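Local coordinates for protein berberine bridge enzyme-like 28 (Arabidopsis thaliana, PDB 5D79) that is an FAD-dependent oxidoreductase of the berberine bridge enzyme-like family that takes part in adaptation to salt stress, at residues Y188-L197 / L400-S408; D278-I286 / L313-F321. All coordinates share one frame; numbering follows the deposited sequence.

Contact 1 (Y188-L197 / L400-S408); sequences YGTLLRKYGL and LTPFGGKMS. With FAD (flavin-adenine dinucleotide), chain E.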
loop_
_atom_site.group_PDB
_atom_site.type_symbol
_atom_site.label_atom_id
_atom_site.label_comp_id
_atom_site.label_asym_id
_atom_site.label_seq_id
_atom_site.Cartn_x
_atom_site.Cartn_y
_atom_site.Cartn_z
ATOM N N TYR A 188 2.801 5.493 -0.673
ATOM C CA TYR A 188 3.000 6.620 -1.582
ATOM C C TYR A 188 1.702 6.967 -2.321
ATOM O O TYR A 188 0.794 6.136 -2.458
ATOM C CB TYR A 188 4.129 6.333 -2.588
ATOM C CG TYR A 188 3.841 5.269 -3.639
ATOM C CD1 TYR A 188 3.027 5.536 -4.737
ATOM C CD2 TYR A 188 4.414 4.010 -3.550
ATOM C CE1 TYR A 188 2.766 4.572 -5.698
ATOM C CE2 TYR A 188 4.160 3.034 -4.510
ATOM C CZ TYR A 188 3.336 3.321 -5.584
ATOM O OH TYR A 188 3.096 2.354 -6.543
ATOM N N GLY A 189 1.636 8.206 -2.793
ATOM C CA GLY A 189 0.502 8.726 -3.540
ATOM C C GLY A 189 0.980 10.007 -4.203
ATOM O O GLY A 189 2.193 10.234 -4.306
ATOM N N THR A 190 0.055 10.868 -4.610
ATOM C CA THR A 190 0.410 12.017 -5.437
ATOM C C THR A 190 1.219 13.146 -4.768
ATOM O O THR A 190 1.536 14.139 -5.426
ATOM C CB THR A 190 -0.851 12.652 -6.030
ATOM O OG1 THR A 190 -1.685 13.115 -4.968
ATOM C CG2 THR A 190 -1.614 11.625 -6.838
ATOM N N LEU A 191 1.558 13.008 -3.487
ATOM C CA LEU A 191 2.338 14.036 -2.798
ATOM C C LEU A 191 3.724 13.547 -2.391
ATOM O O LEU A 191 4.417 14.214 -1.634
ATOM C CB LEU A 191 1.599 14.529 -1.552
ATOM C CG LEU A 191 0.371 15.438 -1.695
ATOM C CD1 LEU A 191 -0.405 15.533 -0.373
ATOM C CD2 LEU A 191 0.781 16.819 -2.176
ATOM N N LEU A 192 4.133 12.384 -2.890
ATOM C CA LEU A 192 5.361 11.757 -2.406
ATOM C C LEU A 192 6.600 12.564 -2.748
ATOM O O LEU A 192 7.592 12.504 -2.033
ATOM C CB LEU A 192 5.514 10.340 -2.963
ATOM C CG LEU A 192 6.252 10.088 -4.287
ATOM C CD1 LEU A 192 6.593 8.606 -4.395
ATOM C CD2 LEU A 192 5.408 10.519 -5.464
ATOM N N ARG A 193 6.550 13.324 -3.834
ATOM C CA ARG A 193 7.730 14.070 -4.253
ATOM C C ARG A 193 7.878 15.333 -3.415
ATOM O O ARG A 193 8.942 15.917 -3.325
ATOM C CB ARG A 193 7.660 14.407 -5.749
ATOM C CG ARG A 193 7.643 13.178 -6.684
ATOM C CD ARG A 193 7.967 13.582 -8.125
ATOM N NE ARG A 193 9.353 14.034 -8.293
ATOM C CZ ARG A 193 9.729 15.306 -8.422
ATOM N NH1 ARG A 193 8.833 16.283 -8.402
ATOM N NH2 ARG A 193 11.012 15.608 -8.572
ATOM N N LYS A 194 6.798 15.721 -2.767
ATOM C CA LYS A 194 6.757 16.960 -2.015
ATOM C C LYS A 194 6.962 16.684 -0.539
ATOM O O LYS A 194 7.734 17.373 0.133
ATOM C CB LYS A 194 5.411 17.654 -2.262
ATOM C CG LYS A 194 5.152 18.898 -1.448
ATOM C CD LYS A 194 5.790 20.083 -2.089
ATOM C CE LYS A 194 5.334 21.364 -1.440
ATOM N NZ LYS A 194 6.200 22.438 -1.950
ATOM N N TYR A 195 6.274 15.650 -0.052
ATOM C CA TYR A 195 6.197 15.359 1.371
ATOM C C TYR A 195 6.632 13.952 1.745
ATOM O O TYR A 195 6.687 13.625 2.924
ATOM C CB TYR A 195 4.776 15.596 1.869
ATOM C CG TYR A 195 4.402 17.058 1.894
ATOM C CD1 TYR A 195 5.148 17.964 2.642
ATOM C CD2 TYR A 195 3.317 17.539 1.162
ATOM C CE1 TYR A 195 4.819 19.316 2.674
ATOM C CE2 TYR A 195 2.982 18.888 1.187
ATOM C CZ TYR A 195 3.737 19.769 1.944
ATOM O OH TYR A 195 3.421 21.103 1.989
ATOM N N GLY A 196 6.960 13.125 0.758
ATOM C CA GLY A 196 7.390 11.760 1.026
ATOM C C GLY A 196 6.244 10.793 1.259
ATOM O O GLY A 196 5.128 11.004 0.779
ATOM N N LEU A 197 6.512 9.727 2.003
ATOM C CA LEU A 197 5.511 8.678 2.215
ATOM C C LEU A 197 4.662 9.026 3.430
ATOM O O LEU A 197 5.009 9.918 4.202
ATOM C CB LEU A 197 6.173 7.300 2.404
ATOM C CG LEU A 197 7.199 6.827 1.363
ATOM C CD1 LEU A 197 7.835 5.512 1.796
ATOM C CD2 LEU A 197 6.558 6.685 -0.005
ATOM N N LEU A 400 3.838 3.870 -13.957
ATOM C CA LEU A 400 5.141 4.441 -13.653
ATOM C C LEU A 400 4.978 5.662 -12.743
ATOM O O LEU A 400 4.405 6.679 -13.136
ATOM C CB LEU A 400 5.898 4.813 -14.946
ATOM C CG LEU A 400 6.522 3.698 -15.801
ATOM C CD1 LEU A 400 5.474 2.778 -16.398
ATOM C CD2 LEU A 400 7.354 4.294 -16.903
ATOM N N THR A 401 5.496 5.535 -11.524
ATOM C CA THR A 401 5.358 6.542 -10.481
ATOM C C THR A 401 6.694 7.219 -10.187
ATOM O O THR A 401 7.624 6.575 -9.717
ATOM C CB THR A 401 4.797 5.907 -9.204
ATOM O OG1 THR A 401 3.493 5.402 -9.490
ATOM C CG2 THR A 401 4.686 6.915 -8.084
ATOM N N PRO A 402 6.785 8.537 -10.442
ATOM C CA PRO A 402 8.075 9.223 -10.322
ATOM C C PRO A 402 8.528 9.411 -8.871
ATOM O O PRO A 402 7.746 9.823 -8.018
ATOM C CB PRO A 402 7.801 10.569 -10.989
ATOM C CG PRO A 402 6.348 10.832 -10.658
ATOM C CD PRO A 402 5.677 9.479 -10.682
ATOM N N PHE A 403 9.786 9.090 -8.594
ATOM C CA PHE A 403 10.381 9.427 -7.304
ATOM C C PHE A 403 11.155 10.758 -7.436
ATOM O O PHE A 403 10.682 11.687 -8.092
ATOM C CB PHE A 403 11.274 8.289 -6.796
ATOM C CG PHE A 403 10.504 7.133 -6.209
ATOM C CD1 PHE A 403 9.195 6.878 -6.607
ATOM C CD2 PHE A 403 11.075 6.320 -5.241
ATOM C CE1 PHE A 403 8.454 5.816 -6.051
ATOM C CE2 PHE A 403 10.360 5.251 -4.682
ATOM C CZ PHE A 403 9.042 5.000 -5.089
ATOM N N GLY A 404 12.333 10.867 -6.835
ATOM C CA GLY A 404 13.012 12.149 -6.830
ATOM C C GLY A 404 12.290 13.092 -5.881
ATOM O O GLY A 404 11.405 12.675 -5.147
ATOM N N GLY A 405 12.659 14.365 -5.880
ATOM C CA GLY A 405 12.108 15.275 -4.888
ATOM C C GLY A 405 12.412 14.818 -3.468
ATOM O O GLY A 405 13.535 14.418 -3.163
ATOM N N LYS A 406 11.410 14.843 -2.597
ATOM C CA LYS A 406 11.627 14.477 -1.201
ATOM C C LYS A 406 12.123 13.036 -1.108
ATOM O O LYS A 406 12.853 12.669 -0.170
ATOM C CB LYS A 406 10.341 14.668 -0.380
ATOM C CG LYS A 406 10.537 14.557 1.134
ATOM C CD LYS A 406 11.025 15.876 1.755
ATOM C CE LYS A 406 11.428 15.681 3.211
ATOM N NZ LYS A 406 11.468 16.950 3.987
ATOM N N MET A 407 11.766 12.231 -2.109
ATOM C CA MET A 407 12.108 10.812 -2.098
ATOM C C MET A 407 13.602 10.565 -2.288
ATOM O O MET A 407 14.102 9.547 -1.849
ATOM C CB MET A 407 11.311 10.050 -3.161
ATOM C CG MET A 407 9.806 9.990 -2.859
ATOM S SD MET A 407 9.414 9.163 -1.291
ATOM C CE MET A 407 9.765 7.451 -1.700
ATOM N N SER A 408 14.321 11.492 -2.917
ATOM C CA SER A 408 15.764 11.319 -3.051
ATOM C C SER A 408 16.470 12.217 -2.036
ATOM O O SER A 408 17.659 12.047 -1.728
ATOM C CB SER A 408 16.219 11.605 -4.491
ATOM O OG SER A 408 15.959 12.937 -4.881
HETATM P PA FAD E . -4.604 -5.229 5.216
HETATM O O1A FAD E . -4.761 -6.502 4.424
HETATM O O2A FAD E . -5.688 -5.044 6.252
HETATM O O5B FAD E . -3.130 -5.182 5.876
HETATM C C5B FAD E . -1.972 -5.501 5.116
HETATM C C4B FAD E . -0.793 -5.946 5.993
HETATM O O4B FAD E . -0.637 -5.033 7.065
HETATM C C3B FAD E . -1.038 -7.322 6.594
HETATM O O3B FAD E . 0.162 -8.062 6.680
HETATM C C2B FAD E . -1.583 -6.998 7.973
HETATM O O2B FAD E . -1.317 -8.020 8.917
HETATM C C1B FAD E . -0.910 -5.668 8.302
HETATM N N9A FAD E . -1.703 -4.780 9.179
HETATM C C8A FAD E . -2.897 -4.145 8.915
HETATM N N7A FAD E . -3.245 -3.415 10.006
HETATM C C5A FAD E . -2.295 -3.570 10.959
HETATM C C6A FAD E . -2.139 -3.067 12.251
HETATM N N6A FAD E . -2.901 -2.071 12.690
HETATM N N1A FAD E . -1.029 -3.419 12.993
HETATM C C2A FAD E . -0.076 -4.257 12.458
HETATM N N3A FAD E . -0.239 -4.756 11.180
HETATM C C4A FAD E . -1.323 -4.421 10.443
HETATM N N1 FAD E . -0.161 1.231 -1.862
HETATM C C2 FAD E . 0.534 2.388 -2.172
HETATM O O2 FAD E . 1.357 2.857 -1.378
HETATM N N3 FAD E . 0.281 3.032 -3.378
HETATM C C4 FAD E . -0.649 2.535 -4.277
HETATM O O4 FAD E . -0.928 3.192 -5.281
HETATM C C4X FAD E . -1.361 1.380 -3.951
HETATM N N5 FAD E . -2.392 0.925 -4.758
HETATM C C5X FAD E . -3.276 -0.024 -4.266
HETATM C C6 FAD E . -4.460 -0.326 -4.937
HETATM C C7 FAD E . -5.336 -1.290 -4.433
HETATM C C7M FAD E . -6.601 -1.615 -5.169
HETATM C C8 FAD E . -5.053 -1.929 -3.223
HETATM C C8M FAD E . -5.964 -2.986 -2.672
HETATM C C9 FAD E . -3.870 -1.630 -2.556
HETATM C C9A FAD E . -2.958 -0.719 -3.097
HETATM N N10 FAD E . -1.761 -0.443 -2.455
HETATM C C10 FAD E . -1.127 0.754 -2.720
HETATM C "C1'" FAD E . -1.211 -1.389 -1.432
HETATM C "C2'" FAD E . -1.671 -1.091 -0.017
HETATM O "O2'" FAD E . -1.121 0.141 0.396
HETATM C "C3'" FAD E . -1.201 -2.237 0.870
HETATM O "O3'" FAD E . -1.882 -3.410 0.479
HETATM C "C4'" FAD E . -1.517 -1.999 2.326
HETATM O "O4'" FAD E . -0.649 -2.755 3.130
HETATM C "C5'" FAD E . -2.917 -2.490 2.621
HETATM O "O5'" FAD E . -3.328 -1.963 3.861
HETATM P P FAD E . -4.755 -2.430 4.423
HETATM O O1P FAD E . -4.900 -2.012 5.863
HETATM O O2P FAD E . -5.875 -1.875 3.579
HETATM O O3P FAD E . -4.631 -4.016 4.155
#
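Arg-193 reaches across to the carbonyl of Phe-403, where the FAD-binding domain of this PCMH-type flavoprotein meets the end of strand 396-402 in the seven-stranded antiparallel sheet. Its NE donates to Phe-403 O at 2.7 Å, and the acceptor lies in the guanidinium plane. A bend at chi3 (68°) brings NE to that oxygen; Gly-405 CA lies over one face of the guanidinium. NH2 donates to Val-280 O and NH1 probably to Pro-281 O. The backbone of Arg-193 adds a second bond: Lys-406 N donates to its O, nearly straight (169°), from above the carbonyl plane. Gly-405, at the N-cap of helix 406-409, has positive phi; a CB there would clash with that oxygen.

The tight part is apolar. Leu-192 CD1 touches Phe-403 CE1 at 3.7 Å and, from another direction, Met-407 CG at 3.8 Å. The Leu-192 side chain crosses both at about a right angle. Pro-402 O is buried against Leu-192 CD2 and has no polar partner. Met-407 folds back at chi2 and chi3, which brings CE to Leu-197 CD2.

The other side is looser and partly exposed. Lys-406 touches through CB and CG, then its end leads away. Lys-194 also points away.

At the flavin end, Thr-401 CG2 lies 3.9 Å from Tyr-188 CE1. FAD N3 lies over the centre of one face of the Tyr-188 ring, and Tyr-188 N donates to FAD O2 at 3.1 Å.

Contact 2 (D278-I286 / L313-F321); sequences DKVPDDLFI and LLALMEEKF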
loop_
_atom_site.group_PDB
_atom_site.type_symbol
_atom_site.label_atom_id
_atom_site.label_comp_id
_atom_site.label_asym_id
_atom_site.label_seq_id
_atom_site.Cartn_x
_atom_site.Cartn_y
_atom_site.Cartn_z
ATOM N N ASP A 278 11.584 12.782 -12.422
ATOM C CA ASP A 278 12.119 12.785 -11.058
ATOM C C ASP A 278 12.952 14.031 -10.739
ATOM O O ASP A 278 13.419 14.195 -9.619
ATOM C CB ASP A 278 12.958 11.519 -10.802
ATOM C CG ASP A 278 14.363 11.605 -11.379
ATOM O OD1 ASP A 278 14.507 11.893 -12.590
ATOM O OD2 ASP A 278 15.331 11.385 -10.613
ATOM N N LYS A 279 13.127 14.910 -11.717
ATOM C CA LYS A 279 13.986 16.079 -11.547
ATOM C C LYS A 279 13.216 17.398 -11.604
ATOM O O LYS A 279 13.806 18.461 -11.423
ATOM C CB LYS A 279 15.078 16.095 -12.617
ATOM C CG LYS A 279 16.022 14.901 -12.587
ATOM C CD LYS A 279 16.940 14.909 -13.811
ATOM C CE LYS A 279 17.644 13.581 -13.990
ATOM N NZ LYS A 279 16.678 12.439 -13.937
ATOM N N VAL A 280 11.911 17.341 -11.875
ATOM C CA VAL A 280 11.100 18.557 -11.921
ATOM C C VAL A 280 10.895 19.060 -10.503
ATOM O O VAL A 280 11.256 18.357 -9.568
ATOM C CB VAL A 280 9.742 18.319 -12.604
ATOM C CG1 VAL A 280 9.924 18.167 -14.109
ATOM C CG2 VAL A 280 9.038 17.115 -11.996
ATOM N N PRO A 281 10.328 20.277 -10.326
ATOM C CA PRO A 281 10.168 20.728 -8.936
ATOM C C PRO A 281 9.309 19.783 -8.109
ATOM O O PRO A 281 8.514 19.034 -8.675
ATOM C CB PRO A 281 9.497 22.098 -9.084
ATOM C CG PRO A 281 9.943 22.584 -10.411
ATOM C CD PRO A 281 9.989 21.357 -11.281
ATOM N N ASP A 282 9.502 19.814 -6.791
ATOM C CA ASP A 282 8.789 18.969 -5.838
ATOM C C ASP A 282 7.285 19.124 -5.963
ATOM O O ASP A 282 6.530 18.214 -5.627
ATOM C CB ASP A 282 9.202 19.303 -4.403
ATOM C CG ASP A 282 10.586 18.820 -4.059
ATOM O OD1 ASP A 282 11.266 18.271 -4.950
ATOM O OD2 ASP A 282 11.008 19.009 -2.896
ATOM N N ASP A 283 6.862 20.294 -6.428
ATOM C CA ASP A 283 5.441 20.618 -6.583
ATOM C C ASP A 283 4.750 19.861 -7.732
ATOM O O ASP A 283 3.534 19.749 -7.751
ATOM C CB ASP A 283 5.272 22.134 -6.788
ATOM C CG ASP A 283 5.521 22.935 -5.515
ATOM O OD1 ASP A 283 5.286 22.392 -4.415
ATOM O OD2 ASP A 283 5.947 24.108 -5.616
ATOM N N LEU A 284 5.536 19.334 -8.666
ATOM C CA LEU A 284 5.005 18.661 -9.850
ATOM C C LEU A 284 5.117 17.132 -9.801
ATOM O O LEU A 284 6.209 16.573 -9.754
ATOM C CB LEU A 284 5.706 19.176 -11.118
ATOM C CG LEU A 284 5.225 18.601 -12.457
ATOM C CD1 LEU A 284 3.715 18.745 -12.582
ATOM C CD2 LEU A 284 5.910 19.304 -13.624
ATOM N N PHE A 285 3.961 16.482 -9.846
ATOM C CA PHE A 285 3.841 15.034 -9.877
ATOM C C PHE A 285 3.343 14.604 -11.241
ATOM O O PHE A 285 2.251 14.992 -11.629
ATOM C CB PHE A 285 2.869 14.556 -8.789
ATOM C CG PHE A 285 2.576 13.075 -8.827
ATOM C CD1 PHE A 285 3.425 12.169 -8.214
ATOM C CD2 PHE A 285 1.442 12.590 -9.470
ATOM C CE1 PHE A 285 3.150 10.805 -8.248
ATOM C CE2 PHE A 285 1.164 11.228 -9.501
ATOM C CZ PHE A 285 2.019 10.340 -8.887
ATOM N N ILE A 286 4.132 13.814 -11.965
ATOM C CA ILE A 286 3.727 13.323 -13.282
ATOM C C ILE A 286 3.841 11.795 -13.403
ATOM O O ILE A 286 4.940 11.238 -13.491
ATOM C CB ILE A 286 4.566 13.956 -14.427
ATOM C CG1 ILE A 286 5.099 15.330 -14.051
ATOM C CG2 ILE A 286 3.759 14.041 -15.724
ATOM C CD1 ILE A 286 6.083 15.826 -15.054
ATOM N N LEU A 313 1.966 25.875 -13.729
ATOM C CA LEU A 313 2.128 24.517 -14.232
ATOM C C LEU A 313 2.522 24.553 -15.705
ATOM O O LEU A 313 3.441 23.852 -16.130
ATOM C CB LEU A 313 0.840 23.705 -14.049
ATOM C CG LEU A 313 0.775 22.420 -14.887
ATOM C CD1 LEU A 313 1.820 21.425 -14.409
ATOM C CD2 LEU A 313 -0.617 21.795 -14.906
ATOM N N LEU A 314 1.825 25.389 -16.471
ATOM C CA LEU A 314 1.971 25.439 -17.926
ATOM C C LEU A 314 3.340 25.955 -18.349
ATOM O O LEU A 314 3.941 25.436 -19.289
ATOM C CB LEU A 314 0.866 26.314 -18.543
ATOM C CG LEU A 314 -0.551 25.743 -18.422
ATOM C CD1 LEU A 314 -1.596 26.714 -18.954
ATOM C CD2 LEU A 314 -0.630 24.395 -19.124
ATOM N N ALA A 315 3.816 26.985 -17.657
ATOM C CA ALA A 315 5.113 27.574 -17.937
ATOM C C ALA A 315 6.209 26.602 -17.548
ATOM O O ALA A 315 7.252 26.529 -18.201
ATOM C CB ALA A 315 5.273 28.879 -17.192
ATOM N N LEU A 316 5.965 25.854 -16.479
ATOM C CA LEU A 316 6.929 24.871 -16.011
ATOM C C LEU A 316 7.002 23.696 -16.986
ATOM O O LEU A 316 8.073 23.132 -17.214
ATOM C CB LEU A 316 6.569 24.393 -14.605
ATOM C CG LEU A 316 7.521 23.408 -13.920
ATOM C CD1 LEU A 316 8.912 23.983 -13.765
ATOM C CD2 LEU A 316 6.971 23.003 -12.567
ATOM N N MET A 317 5.877 23.347 -17.595
ATOM C CA MET A 317 5.837 22.149 -18.424
ATOM C C MET A 317 6.336 22.371 -19.849
ATOM O O MET A 317 6.719 21.417 -20.520
ATOM C CB MET A 317 4.419 21.574 -18.458
ATOM C CG MET A 317 4.057 20.733 -17.233
ATOM S SD MET A 317 4.422 18.974 -17.400
ATOM C CE MET A 317 3.416 18.573 -18.817
ATOM N N GLU A 318 6.319 23.611 -20.323
ATOM C CA GLU A 318 6.864 23.909 -21.654
ATOM C C GLU A 318 8.386 23.981 -21.559
ATOM O O GLU A 318 9.112 23.736 -22.531
ATOM C CB GLU A 318 6.284 25.218 -22.209
ATOM C CG GLU A 318 4.793 25.159 -22.542
ATOM C CD GLU A 318 4.045 26.411 -22.108
ATOM O OE1 GLU A 318 4.698 27.325 -21.553
ATOM O OE2 GLU A 318 2.808 26.476 -22.312
ATOM N N GLU A 319 8.844 24.311 -20.354
ATOM C CA GLU A 319 10.256 24.403 -20.005
ATOM C C GLU A 319 10.916 23.029 -19.834
ATOM O O GLU A 319 11.982 22.772 -20.397
ATOM C CB GLU A 319 10.401 25.223 -18.719
ATOM C CG GLU A 319 11.731 25.079 -18.001
ATOM C CD GLU A 319 12.808 25.970 -18.579
ATOM O OE1 GLU A 319 12.533 26.662 -19.588
ATOM O OE2 GLU A 319 13.928 25.975 -18.015
ATOM N N LYS A 320 10.279 22.148 -19.069
ATOM C CA LYS A 320 10.890 20.874 -18.702
ATOM C C LYS A 320 10.369 19.664 -19.508
ATOM O O LYS A 320 11.064 18.648 -19.629
ATOM C CB LYS A 320 10.690 20.614 -17.202
ATOM C CG LYS A 320 11.328 21.639 -16.260
ATOM C CD LYS A 320 12.846 21.668 -16.378
ATOM C CE LYS A 320 13.513 21.949 -15.028
ATOM N NZ LYS A 320 13.404 20.820 -14.042
ATOM N N PHE A 321 9.162 19.770 -20.057
ATOM C CA PHE A 321 8.504 18.631 -20.699
ATOM C C PHE A 321 7.616 19.087 -21.863
ATOM O O PHE A 321 6.423 18.799 -21.880
ATOM C CB PHE A 321 7.665 17.873 -19.651
ATOM C CG PHE A 321 7.355 16.434 -20.001
ATOM C CD1 PHE A 321 7.754 15.877 -21.205
ATOM C CD2 PHE A 321 6.646 15.646 -19.110
ATOM C CE1 PHE A 321 7.465 14.561 -21.509
ATOM C CE2 PHE A 321 6.346 14.327 -19.407
ATOM C CZ PHE A 321 6.761 13.786 -20.609
#
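Leu-284 meets three residues of helix 310-320. Its CD1 lies 3.8 Å from Leu-313 CD1. Its CD2 turns to Leu-316 CD2 at 4.0 Å and to the sulfur of Met-317. Leu-284 extends toward the helix, CG anti to the backbone N (chi1 -178°), and each methyl finds its own partners. Leu-316 also meets Pro-281 tip to tip, its CD2 3.7 Å from Pro-281 CD. With an alanine in place of Leu-316, the methyls that meet Pro-281 and Leu-284 go, which would probably leave a gap facing both and the proline ring without this apolar partner. Ile-286 CD1 reaches the edge of the Phe-321 ring, 4.1 Å from CD2. Near the end of the helix, Lys-320 CB packs on Val-280 CG1, the two side chains running alongside in opposite senses. No hydrogen bond crosses the contact.

Around this shell, Phe-256 of strand 253-260 backs Leu-284, Ile-286 and Leu-313. Tyr-306 touches Leu-284, Leu-313 and Leu-316. Trp-273 of helix 263-276 touches Phe-321 and donates to Ile-286 O. A type I turn, Pro-281 to Leu-284, leads into the strand. Strand 284-286 and helix 313-320 make an angle of 60°, with axes 11.2 Å apart: a helix packed on an antiparallel beta-sheet.

Overall arrangement
The two contacts lie about 14 Å apart, centre to centre, on the same side of the chain's centre. Along the chain the order is 188-197, 278-286, 313-321, 400-408, so both segments of contact 2 fall between those of contact 1. They share the seven-stranded antiparallel sheet, where strands 284-292 and 396-402 are neighbours. They also touch directly: Lys-194 NZ forms a salt bridge with Asp-283 OD1 at 2.6 Å, and Arg-193 joins the two contacts as well. Contact 1 thus ties the flavin-binding part to this sheet, while contact 2 packs a helix onto the sheet farther from the flavin.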